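Long-range contacts in putative lipoprotein YerB (Bacillus subtilis, PDB 2PSB), which is of unknown function but is a putative membrane lipoprotein that interacts with PcrA, an interaction not essential for cell viability or repair of UV-induced lesions: residues A[259-264]-A[287-292]; A[205-210]-A[225-230]; A[183-188]-A[198-203]; A[230-235]-A[275-280]. All coordinates share one frame; numbering follows the deposited sequence.

Contact 1. Residues A[259-264]-A[287-292]; sequences LFQHGN and PFVPGK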
# COMPACT_ATOMS: atom_id res chain seq x y z
N LEU A 259 5.86 1.78 15.27
CA LEU A 259 4.78 2.66 14.88
C LEU A 259 5.18 4.11 15.13
O LEU A 259 5.48 4.49 16.26
CB LEU A 259 3.52 2.31 15.68
CG LEU A 259 2.25 3.09 15.33
CD1 LEU A 259 1.85 2.86 13.85
CD2 LEU A 259 1.15 2.64 16.27
N PHE A 260 5.18 4.91 14.07
CA PHE A 260 5.54 6.33 14.15
C PHE A 260 4.36 7.22 13.83
O PHE A 260 3.81 7.19 12.73
CB PHE A 260 6.65 6.68 13.16
CG PHE A 260 7.90 5.88 13.33
CD1 PHE A 260 7.95 4.56 12.90
CD2 PHE A 260 9.03 6.45 13.91
CE1 PHE A 260 9.12 3.81 13.05
CE2 PHE A 260 10.20 5.71 14.07
CZ PHE A 260 10.24 4.39 13.63
N GLN A 261 3.99 8.04 14.81
CA GLN A 261 2.89 8.98 14.67
C GLN A 261 3.18 10.18 15.57
O GLN A 261 3.71 10.02 16.66
CB GLN A 261 1.57 8.30 15.05
CG GLN A 261 1.72 7.20 16.07
CD GLN A 261 0.40 6.57 16.50
OE1 GLN A 261 -0.39 6.10 15.68
NE2 GLN A 261 0.17 6.55 17.80
N HIS A 262 2.87 11.38 15.10
CA HIS A 262 3.11 12.59 15.88
C HIS A 262 4.57 12.74 16.31
O HIS A 262 4.86 13.13 17.43
CB HIS A 262 2.23 12.59 17.13
CG HIS A 262 0.77 12.79 16.84
ND1 HIS A 262 -0.22 12.35 17.68
CD2 HIS A 262 0.15 13.40 15.80
CE1 HIS A 262 -1.40 12.67 17.17
NE2 HIS A 262 -1.20 13.30 16.03
N GLY A 263 5.49 12.42 15.41
CA GLY A 263 6.90 12.54 15.76
C GLY A 263 7.30 11.48 16.77
O GLY A 263 8.49 11.30 17.04
N ASN A 264 6.31 10.79 17.31
CA ASN A 264 6.56 9.74 18.29
C ASN A 264 6.93 8.42 17.63
O ASN A 264 6.67 8.22 16.45
CB ASN A 264 5.33 9.50 19.18
CG ASN A 264 5.16 10.57 20.24
OD1 ASN A 264 5.10 11.76 19.94
ND2 ASN A 264 5.08 10.14 21.49
N PRO A 287 -4.05 2.30 18.41
CA PRO A 287 -4.85 2.98 17.38
C PRO A 287 -3.99 3.82 16.42
O PRO A 287 -2.81 4.06 16.68
CB PRO A 287 -5.79 3.84 18.21
CG PRO A 287 -4.91 4.27 19.33
CD PRO A 287 -4.20 2.97 19.71
N PHE A 288 -4.59 4.24 15.31
CA PHE A 288 -3.90 5.09 14.33
C PHE A 288 -4.45 6.50 14.47
O PHE A 288 -5.57 6.70 14.94
CB PHE A 288 -4.17 4.66 12.88
CG PHE A 288 -3.51 3.37 12.46
CD1 PHE A 288 -2.22 3.06 12.86
CD2 PHE A 288 -4.19 2.49 11.63
CE1 PHE A 288 -1.60 1.87 12.43
CE2 PHE A 288 -3.58 1.30 11.19
CZ PHE A 288 -2.28 1.00 11.59
N VAL A 289 -3.64 7.47 14.05
CA VAL A 289 -4.02 8.88 14.05
C VAL A 289 -4.87 9.08 12.79
O VAL A 289 -4.52 8.61 11.72
CB VAL A 289 -2.77 9.80 13.91
CG1 VAL A 289 -3.20 11.21 13.51
CG2 VAL A 289 -1.97 9.82 15.22
N PRO A 290 -6.00 9.80 12.90
CA PRO A 290 -6.81 9.99 11.69
C PRO A 290 -5.98 10.51 10.50
O PRO A 290 -5.18 11.43 10.65
CB PRO A 290 -7.87 11.00 12.14
CG PRO A 290 -8.03 10.71 13.59
CD PRO A 290 -6.61 10.48 14.06
N GLY A 291 -6.15 9.90 9.33
CA GLY A 291 -5.40 10.33 8.16
C GLY A 291 -4.82 9.19 7.35
O GLY A 291 -5.25 8.05 7.47
N LYS A 292 -3.84 9.51 6.52
CA LYS A 292 -3.20 8.50 5.70
C LYS A 292 -2.17 7.68 6.47
O LYS A 292 -1.48 8.19 7.37
CB LYS A 292 -2.54 9.14 4.48
CG LYS A 292 -3.46 9.35 3.28
CD LYS A 292 -4.49 10.43 3.51
CE LYS A 292 -5.28 10.76 2.22
NZ LYS A 292 -6.27 9.72 1.81
O HOH W 1 -1.18 4.39 18.74
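V289 reaches across to H262 and lays its CG2 methyl over one face of the imidazole, 3.8 Å from the ring centroid, offset toward the rim, in a CH-pi contact. The closest ring atom is CE1 of H262, 3.5 Å from CG2 of V289. The same methyl rests 3.9 Å from CB of Q261. The chain of Q261 is extended beyond CG, chi2 of 177° setting CD anti to CA, and its amide lies beside P287. There OE1 of Q261 and O of P287 are both acceptors, and a water joins the two residues instead: it accepts from Q261 NE2 at 2.7 Å and donates to P287 O at 2.6 Å. L259 adds an apolar touch, its CD1 meeting the edge of the F288 ring in plane, 3.9 Å from CE1 of F288. H262 and G263 occupy the centre of a type I' turn; both have positive phi, a conformation glycine adopts with little strain at G263. That turn joins strands 255-261 and 264-273 as a beta hairpin, while 287-292 is the loop leading into strand 293-298; V289 and F288 also lean on N230 of strand 230-240.

Contact 2. Residues A[205-210]-A[225-230]; sequences AEFYTR and PVAMQN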
# COMPACT_ATOMS: atom_id res chain seq x y z
N ALA A 205 3.38 21.16 9.87
CA ALA A 205 2.32 20.51 9.10
C ALA A 205 1.60 19.43 9.89
O ALA A 205 0.43 19.17 9.67
CB ALA A 205 2.90 19.92 7.82
N GLU A 206 2.32 18.80 10.83
CA GLU A 206 1.75 17.75 11.67
C GLU A 206 1.59 16.44 10.90
O GLU A 206 0.67 15.66 11.16
CB GLU A 206 0.40 18.21 12.24
CG GLU A 206 0.48 19.51 13.03
CD GLU A 206 -0.80 19.83 13.78
OE1 GLU A 206 -1.23 18.99 14.60
OE2 GLU A 206 -1.38 20.91 13.55
N PHE A 207 2.48 16.22 9.94
CA PHE A 207 2.46 15.00 9.15
C PHE A 207 3.86 14.62 8.70
O PHE A 207 4.82 15.36 8.93
CB PHE A 207 1.52 15.12 7.93
CG PHE A 207 1.90 16.20 6.94
CD1 PHE A 207 3.17 16.22 6.36
CD2 PHE A 207 0.96 17.14 6.54
CE1 PHE A 207 3.49 17.17 5.40
CE2 PHE A 207 1.28 18.10 5.57
CZ PHE A 207 2.54 18.11 5.00
N TYR A 208 3.96 13.46 8.07
CA TYR A 208 5.22 12.95 7.58
C TYR A 208 5.38 13.11 6.08
O TYR A 208 4.40 13.14 5.33
CB TYR A 208 5.38 11.47 7.90
CG TYR A 208 5.47 11.14 9.37
CD1 TYR A 208 4.33 11.15 10.18
CD2 TYR A 208 6.68 10.80 9.94
CE1 TYR A 208 4.41 10.81 11.52
CE2 TYR A 208 6.78 10.46 11.28
CZ TYR A 208 5.64 10.46 12.07
OH TYR A 208 5.74 10.11 13.40
N THR A 209 6.60 13.27 5.67
CA THR A 209 7.01 13.34 4.28
C THR A 209 7.82 12.12 3.87
O THR A 209 8.44 11.52 4.82
CB THR A 209 7.82 14.62 4.01
OG1 THR A 209 7.11 15.76 4.53
CG2 THR A 209 7.89 14.91 2.52
N ARG A 210 7.76 11.72 2.68
CA ARG A 210 8.49 10.54 2.24
C ARG A 210 9.43 10.85 1.09
O ARG A 210 9.21 11.79 0.33
CB ARG A 210 7.50 9.44 1.82
CG ARG A 210 8.13 8.12 1.45
CD ARG A 210 7.06 7.10 1.07
NE ARG A 210 7.61 5.78 0.80
CZ ARG A 210 8.28 5.44 -0.30
NH1 ARG A 210 8.50 6.32 -1.26
NH2 ARG A 210 8.72 4.19 -0.43
N PRO A 225 4.10 16.73 -2.86
CA PRO A 225 4.55 15.61 -2.05
C PRO A 225 3.38 14.91 -1.36
O PRO A 225 2.38 15.54 -1.02
CB PRO A 225 5.50 16.26 -1.04
CG PRO A 225 6.03 17.44 -1.79
CD PRO A 225 4.78 17.98 -2.46
N VAL A 226 3.50 13.60 -1.17
CA VAL A 226 2.43 12.87 -0.49
C VAL A 226 2.63 13.05 1.01
O VAL A 226 3.75 13.31 1.46
CB VAL A 226 2.46 11.34 -0.85
CG1 VAL A 226 1.28 10.62 -0.19
CG2 VAL A 226 2.39 11.16 -2.36
N ALA A 227 1.56 12.96 1.77
CA ALA A 227 1.65 13.12 3.22
C ALA A 227 0.80 12.09 3.94
O ALA A 227 -0.33 11.81 3.54
CB ALA A 227 1.24 14.54 3.62
N MSE A 228 1.35 11.51 4.99
CA MSE A 228 0.62 10.52 5.76
C MSE A 228 0.77 10.84 7.25
O MSE A 228 1.64 11.63 7.64
CB MSE A 228 1.10 9.10 5.42
CG MSE A 228 2.52 8.73 5.83
SE MSE A 228 3.99 9.19 4.62
CE MSE A 228 3.08 9.35 2.92
N GLN A 229 -0.09 10.25 8.08
CA GLN A 229 -0.05 10.51 9.51
C GLN A 229 0.39 9.34 10.36
O GLN A 229 0.45 9.46 11.58
CB GLN A 229 -1.42 11.01 9.97
CG GLN A 229 -1.71 12.47 9.62
CD GLN A 229 -2.01 12.68 8.14
OE1 GLN A 229 -1.95 13.81 7.64
NE2 GLN A 229 -2.34 11.61 7.43
N ASN A 230 0.69 8.21 9.72
CA ASN A 230 1.15 7.01 10.44
C ASN A 230 2.17 6.22 9.61
O ASN A 230 1.97 6.00 8.42
CB ASN A 230 -0.02 6.06 10.77
CG ASN A 230 -1.23 6.77 11.36
OD1 ASN A 230 -1.99 7.41 10.65
ND2 ASN A 230 -1.40 6.66 12.67
O HOH W 2 6.29 13.29 0.56
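Y208 and selenomethionine M228 face each other as a single antiparallel, hydrogen-bonded bridge. The bond from Y208 N to M228 O is nearly straight, 3.0 Å long with 173° at the hydrogen; its return, from M228 N to Y208 O, is weak at 3.5 Å. Y208 O also meets CA of A227 in a CA-H...O contact of 3.5 Å. Further along, a water replaces direct pairing, accepting from R210 N at 3.0 Å and donating to V226 O at 2.7 Å.

The CH-pi contact belongs to F207. Its CG sits between the backbone N and the carbonyl carbon (chi1 62°), and CB of A227 lies over the centre of the ring, 3.6 Å from the centroid. CB of A205 covers the opposite face, nearer the rim, so the ring lies between two methyls small enough to come close to its faces. An alanine in place of F207 would probably leave both methyls without their aromatic surface and open a gap between them.

Apolar contact continues at M228, whose chain, bent at chi2 and chi3, brings SE to 4.2 Å from CB of Y208. R210 sends its guanidinium elsewhere, to E57 as a salt bridge and to T217 and Y199 by hydrogen bonds.

E206 and F207 form a G1 beta bulge opposite D202, where strand 207-212 follows strand 196-202. On its other edge R210 pairs with T217 of strand 215-219. The loop holding M228 leads from strand 224-225 to strand 230-240, with M228 against W294 of strand 293-298.

Contact 3. Residues A[183-188]-A[198-203]; sequences NVRVDY and EYNYDK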
# COMPACT_ATOMS: atom_id res chain seq x y z
N ASN A 183 12.38 10.84 13.28
CA ASN A 183 12.27 10.50 11.87
C ASN A 183 12.79 9.08 11.71
O ASN A 183 13.50 8.57 12.59
CB ASN A 183 13.10 11.47 11.01
CG ASN A 183 12.64 12.91 11.14
OD1 ASN A 183 11.44 13.19 11.17
ND2 ASN A 183 13.59 13.84 11.20
N VAL A 184 12.45 8.44 10.60
CA VAL A 184 12.88 7.07 10.36
C VAL A 184 13.30 6.82 8.91
O VAL A 184 12.79 7.45 7.98
CB VAL A 184 11.77 6.06 10.74
CG1 VAL A 184 10.49 6.38 9.96
CG2 VAL A 184 12.22 4.64 10.45
N ARG A 185 14.23 5.88 8.74
CA ARG A 185 14.73 5.48 7.44
C ARG A 185 14.61 3.96 7.33
O ARG A 185 14.71 3.25 8.33
CB ARG A 185 16.21 5.88 7.28
CG ARG A 185 16.45 7.37 7.08
CD ARG A 185 16.35 8.17 8.36
NE ARG A 185 16.51 9.61 8.10
CZ ARG A 185 15.53 10.41 7.71
NH1 ARG A 185 15.77 11.70 7.49
NH2 ARG A 185 14.30 9.94 7.55
N VAL A 186 14.38 3.47 6.12
CA VAL A 186 14.24 2.04 5.88
C VAL A 186 15.13 1.68 4.71
O VAL A 186 15.00 2.23 3.62
CB VAL A 186 12.78 1.66 5.54
CG1 VAL A 186 12.63 0.15 5.43
CG2 VAL A 186 11.83 2.23 6.59
N ASP A 187 16.06 0.76 4.94
CA ASP A 187 16.95 0.34 3.87
C ASP A 187 16.61 -1.06 3.39
O ASP A 187 16.69 -2.03 4.14
CB ASP A 187 18.41 0.38 4.35
CG ASP A 187 19.35 -0.28 3.38
OD1 ASP A 187 19.32 0.08 2.18
OD2 ASP A 187 20.12 -1.15 3.81
N TYR A 188 16.21 -1.15 2.12
CA TYR A 188 15.86 -2.43 1.52
C TYR A 188 17.01 -2.95 0.68
O TYR A 188 17.12 -4.15 0.46
CB TYR A 188 14.62 -2.29 0.62
CG TYR A 188 13.31 -2.20 1.35
CD1 TYR A 188 12.60 -1.00 1.42
CD2 TYR A 188 12.74 -3.33 1.93
CE1 TYR A 188 11.35 -0.94 2.04
CE2 TYR A 188 11.50 -3.28 2.56
CZ TYR A 188 10.81 -2.09 2.61
OH TYR A 188 9.56 -2.08 3.19
N GLU A 198 12.86 7.14 3.45
CA GLU A 198 12.96 7.96 4.65
C GLU A 198 11.64 8.67 4.90
O GLU A 198 10.95 9.09 3.96
CB GLU A 198 14.08 9.00 4.49
CG GLU A 198 15.25 8.54 3.63
CD GLU A 198 16.34 9.59 3.49
OE1 GLU A 198 17.13 9.53 2.52
OE2 GLU A 198 16.42 10.48 4.37
N TYR A 199 11.28 8.81 6.17
CA TYR A 199 10.05 9.50 6.54
C TYR A 199 10.44 10.61 7.50
O TYR A 199 11.04 10.36 8.55
CB TYR A 199 9.04 8.53 7.18
CG TYR A 199 8.55 7.43 6.24
CD1 TYR A 199 9.19 6.19 6.19
CD2 TYR A 199 7.48 7.65 5.37
CE1 TYR A 199 8.77 5.20 5.30
CE2 TYR A 199 7.06 6.66 4.47
CZ TYR A 199 7.71 5.44 4.45
OH TYR A 199 7.32 4.47 3.56
N ASN A 200 10.09 11.84 7.14
CA ASN A 200 10.43 12.98 7.96
C ASN A 200 9.18 13.68 8.46
O ASN A 200 8.35 14.11 7.67
CB ASN A 200 11.31 13.93 7.14
CG ASN A 200 12.46 13.21 6.47
OD1 ASN A 200 12.64 13.30 5.25
ND2 ASN A 200 13.26 12.49 7.26
N TYR A 201 9.07 13.78 9.77
CA TYR A 201 7.92 14.41 10.39
C TYR A 201 8.01 15.94 10.29
O TYR A 201 9.08 16.53 10.43
CB TYR A 201 7.83 14.01 11.86
CG TYR A 201 6.53 14.41 12.52
CD1 TYR A 201 5.31 13.93 12.04
CD2 TYR A 201 6.51 15.26 13.64
CE1 TYR A 201 4.10 14.29 12.64
CE2 TYR A 201 5.30 15.62 14.25
CZ TYR A 201 4.10 15.13 13.74
OH TYR A 201 2.90 15.49 14.31
N ASP A 202 6.87 16.56 10.03
CA ASP A 202 6.80 18.01 9.91
C ASP A 202 5.98 18.55 11.08
O ASP A 202 4.75 18.61 11.01
CB ASP A 202 6.14 18.40 8.59
CG ASP A 202 6.28 19.87 8.29
OD1 ASP A 202 7.10 20.22 7.41
OD2 ASP A 202 5.59 20.69 8.93
N LYS A 203 6.68 18.93 12.15
CA LYS A 203 6.04 19.47 13.35
C LYS A 203 4.95 20.47 12.98
O LYS A 203 3.82 20.39 13.46
CB LYS A 203 7.06 20.16 14.25
CG LYS A 203 8.07 19.24 14.92
CD LYS A 203 9.12 20.04 15.70
CE LYS A 203 10.08 20.79 14.76
NZ LYS A 203 9.44 21.85 13.92
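R185 and E198 meet through a guanidinium that lies beneath a carboxylate oxygen. The arginine chain bends at its second torsion (chi2 78°), which turns CD away from an extended course. OE2 of E198 stands over the centre of the R185 guanidinium, 3.4 Å from NH1, with the two planes 75° apart; this salt bridge works through charge alone, as no N-H points at the oxygen. CB of N183 lies over the opposite face. In its own plane the guanidinium of R185 directs NH2 at V184 O, 2.9 Å away, approaching from above the plane of that carbonyl. V184 O is gripped a second time by Y199 N at 2.7 Å, and V184 N returns a bond to Y199 O at 3.1 Å.

These bonds tie strands 183-187 and 196-202 into an antiparallel beta hairpin within a six-stranded sheet, where strand 304-307 flanks 183-187 on its other edge. At the N183 end a side chain extends the ladder. CG of N183 is anti to the carbonyl carbon (chi1 -61°), and OD1 accepts from Y201 N at 2.8 Å, taking the part of a backbone carbonyl; a short amide suits that task.

V184 and Y199 project together from the other face, side by side, CG1 of V184 lying 3.8 Å from CB of Y199. The beta-branched valine offers a methyl to CB of the tyrosine, whose OH is hydrogen-bonded to N296 and R210.

Contact 4. Residues A[230-235]-A[275-280]; sequences NIFIVE and GRIVPV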
# COMPACT_ATOMS: atom_id res chain seq x y z
N ASN A 230 0.69 8.21 9.72
CA ASN A 230 1.15 7.01 10.44
C ASN A 230 2.17 6.22 9.61
O ASN A 230 1.97 6.00 8.42
CB ASN A 230 -0.02 6.06 10.77
CG ASN A 230 -1.23 6.77 11.36
OD1 ASN A 230 -1.99 7.41 10.65
ND2 ASN A 230 -1.40 6.66 12.67
N ILE A 231 3.27 5.82 10.25
CA ILE A 231 4.27 5.01 9.59
C ILE A 231 4.29 3.73 10.42
O ILE A 231 4.62 3.74 11.62
CB ILE A 231 5.69 5.62 9.59
CG1 ILE A 231 5.68 7.11 9.23
CG2 ILE A 231 6.56 4.83 8.62
CD1 ILE A 231 5.11 7.45 7.86
N PHE A 232 3.93 2.62 9.78
CA PHE A 232 3.85 1.34 10.44
C PHE A 232 4.84 0.35 9.81
O PHE A 232 4.60 -0.17 8.72
CB PHE A 232 2.42 0.83 10.31
CG PHE A 232 2.14 -0.43 11.08
CD1 PHE A 232 2.98 -0.84 12.12
CD2 PHE A 232 1.01 -1.19 10.79
CE1 PHE A 232 2.68 -1.98 12.85
CE2 PHE A 232 0.71 -2.33 11.53
CZ PHE A 232 1.55 -2.72 12.56
N ILE A 233 5.95 0.12 10.51
CA ILE A 233 6.98 -0.79 10.01
C ILE A 233 6.70 -2.16 10.58
O ILE A 233 6.68 -2.35 11.79
CB ILE A 233 8.40 -0.29 10.44
CG1 ILE A 233 8.61 1.13 9.88
CG2 ILE A 233 9.49 -1.24 9.92
CD1 ILE A 233 9.87 1.81 10.35
N VAL A 234 6.45 -3.12 9.69
CA VAL A 234 6.13 -4.48 10.08
C VAL A 234 7.20 -5.51 9.71
O VAL A 234 7.68 -5.54 8.58
CB VAL A 234 4.77 -4.88 9.46
CG1 VAL A 234 4.51 -6.37 9.62
CG2 VAL A 234 3.65 -4.09 10.14
N GLU A 235 7.59 -6.34 10.68
CA GLU A 235 8.60 -7.38 10.46
C GLU A 235 7.93 -8.71 10.20
O GLU A 235 7.32 -9.29 11.09
CB GLU A 235 9.52 -7.52 11.67
CG GLU A 235 10.68 -8.50 11.43
CD GLU A 235 11.68 -8.54 12.58
OE1 GLU A 235 11.34 -9.08 13.66
OE2 GLU A 235 12.80 -8.02 12.40
N GLY A 275 -7.63 -10.71 8.33
CA GLY A 275 -6.90 -10.29 7.14
C GLY A 275 -6.16 -8.97 7.24
O GLY A 275 -5.65 -8.47 6.23
N ARG A 276 -6.09 -8.40 8.43
CA ARG A 276 -5.39 -7.13 8.58
C ARG A 276 -4.24 -7.27 9.57
O ARG A 276 -4.30 -8.07 10.50
CB ARG A 276 -6.36 -6.04 9.07
CG ARG A 276 -7.56 -5.82 8.16
CD ARG A 276 -8.53 -4.79 8.75
NE ARG A 276 -9.73 -4.63 7.92
CZ ARG A 276 -10.71 -3.77 8.16
NH1 ARG A 276 -10.66 -2.97 9.21
NH2 ARG A 276 -11.74 -3.71 7.33
N ILE A 277 -3.18 -6.50 9.33
CA ILE A 277 -2.01 -6.50 10.20
C ILE A 277 -2.30 -5.47 11.28
O ILE A 277 -2.32 -4.27 11.02
CB ILE A 277 -0.75 -6.15 9.39
CG1 ILE A 277 -0.56 -7.19 8.29
CG2 ILE A 277 0.46 -6.08 10.31
CD1 ILE A 277 0.51 -6.85 7.28
N VAL A 278 -2.55 -5.95 12.48
CA VAL A 278 -2.88 -5.06 13.58
C VAL A 278 -1.75 -4.86 14.58
O VAL A 278 -1.24 -5.82 15.14
CB VAL A 278 -4.10 -5.60 14.36
CG1 VAL A 278 -4.58 -4.58 15.37
CG2 VAL A 278 -5.20 -5.98 13.39
N PRO A 279 -1.35 -3.60 14.82
CA PRO A 279 -0.28 -3.33 15.78
C PRO A 279 -0.86 -3.55 17.18
O PRO A 279 -1.92 -3.01 17.50
CB PRO A 279 0.07 -1.87 15.51
CG PRO A 279 -1.28 -1.29 15.08
CD PRO A 279 -1.84 -2.36 14.19
N VAL A 280 -0.20 -4.35 18.00
CA VAL A 280 -0.71 -4.61 19.34
C VAL A 280 0.40 -4.53 20.37
O VAL A 280 1.50 -5.04 20.15
CB VAL A 280 -1.37 -6.01 19.44
CG1 VAL A 280 -2.55 -6.10 18.47
CG2 VAL A 280 -0.35 -7.08 19.13
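F232 and I277 are brought together by two anti torsions: CG of F232 is anti to its backbone N (chi1 -173°), and CG2 of I277 likewise lies anti to its own N. This sends CG of F232 away from the backbone N, and the far end of the ring beyond it reaches strand 276-281. CZ of F232 packs 3.4 Å from CB of P279, while CE2 of F232 lies 4.0 Å from CG2 of I277. The carbonyl oxygen of I277 sits at the ring edge, in plane, 3.6 Å from CE2 of F232. V234 joins from beside the phenylalanine: its CG2 stands over the centre of the F232 ring and also meets CG2 of I277 at 3.8 Å.

The strands cross at 101°, with axes 9.3 Å apart, so they pack by side chains rather than pairing edge to edge. Strand 230-240 pairs antiparallel with 255-261, that with 264-273 and that with 276-281, and this succession curls until the first faces the last. The large flat phenyl spans the distance; the compact apolar ring of P279 suits a surface that meets an aromatic end. An alanine in place of F232 would probably open a gap beneath V234 CG2 and leave the P279 ring without its aromatic neighbour. W270 of strand 264-273 touches F232, V234 and I277. V278, whose side chain points away from strand 230-240, packs instead on W285 of strand 284-285.

Overall arrangement
Contacts 1 and 4 are buried, whereas contacts 2 and 3 are partly exposed, and their chemistry follows. Contact 4 is made by apolar side chains, with a single backbone carbonyl at the ring edge; contact 1, where a hairpin turn meets a loop, mixes methyl packing with one bridging water. Contact 3 rests on backbone pairing with added charge, contact 2 on a single bridge with aromatic and apolar packing beside it. Strands 196-202 and 207-212, of contacts 3 and 2, are neighbours in one antiparallel sheet. Contacts 1 and 4 are joined by adjacent strands, F260 pairing with I231. N230 belongs to both contact 2 and contact 4, and I231 and I233 pack against Y199 and V184 of contact 3, so the two groups of strands meet there.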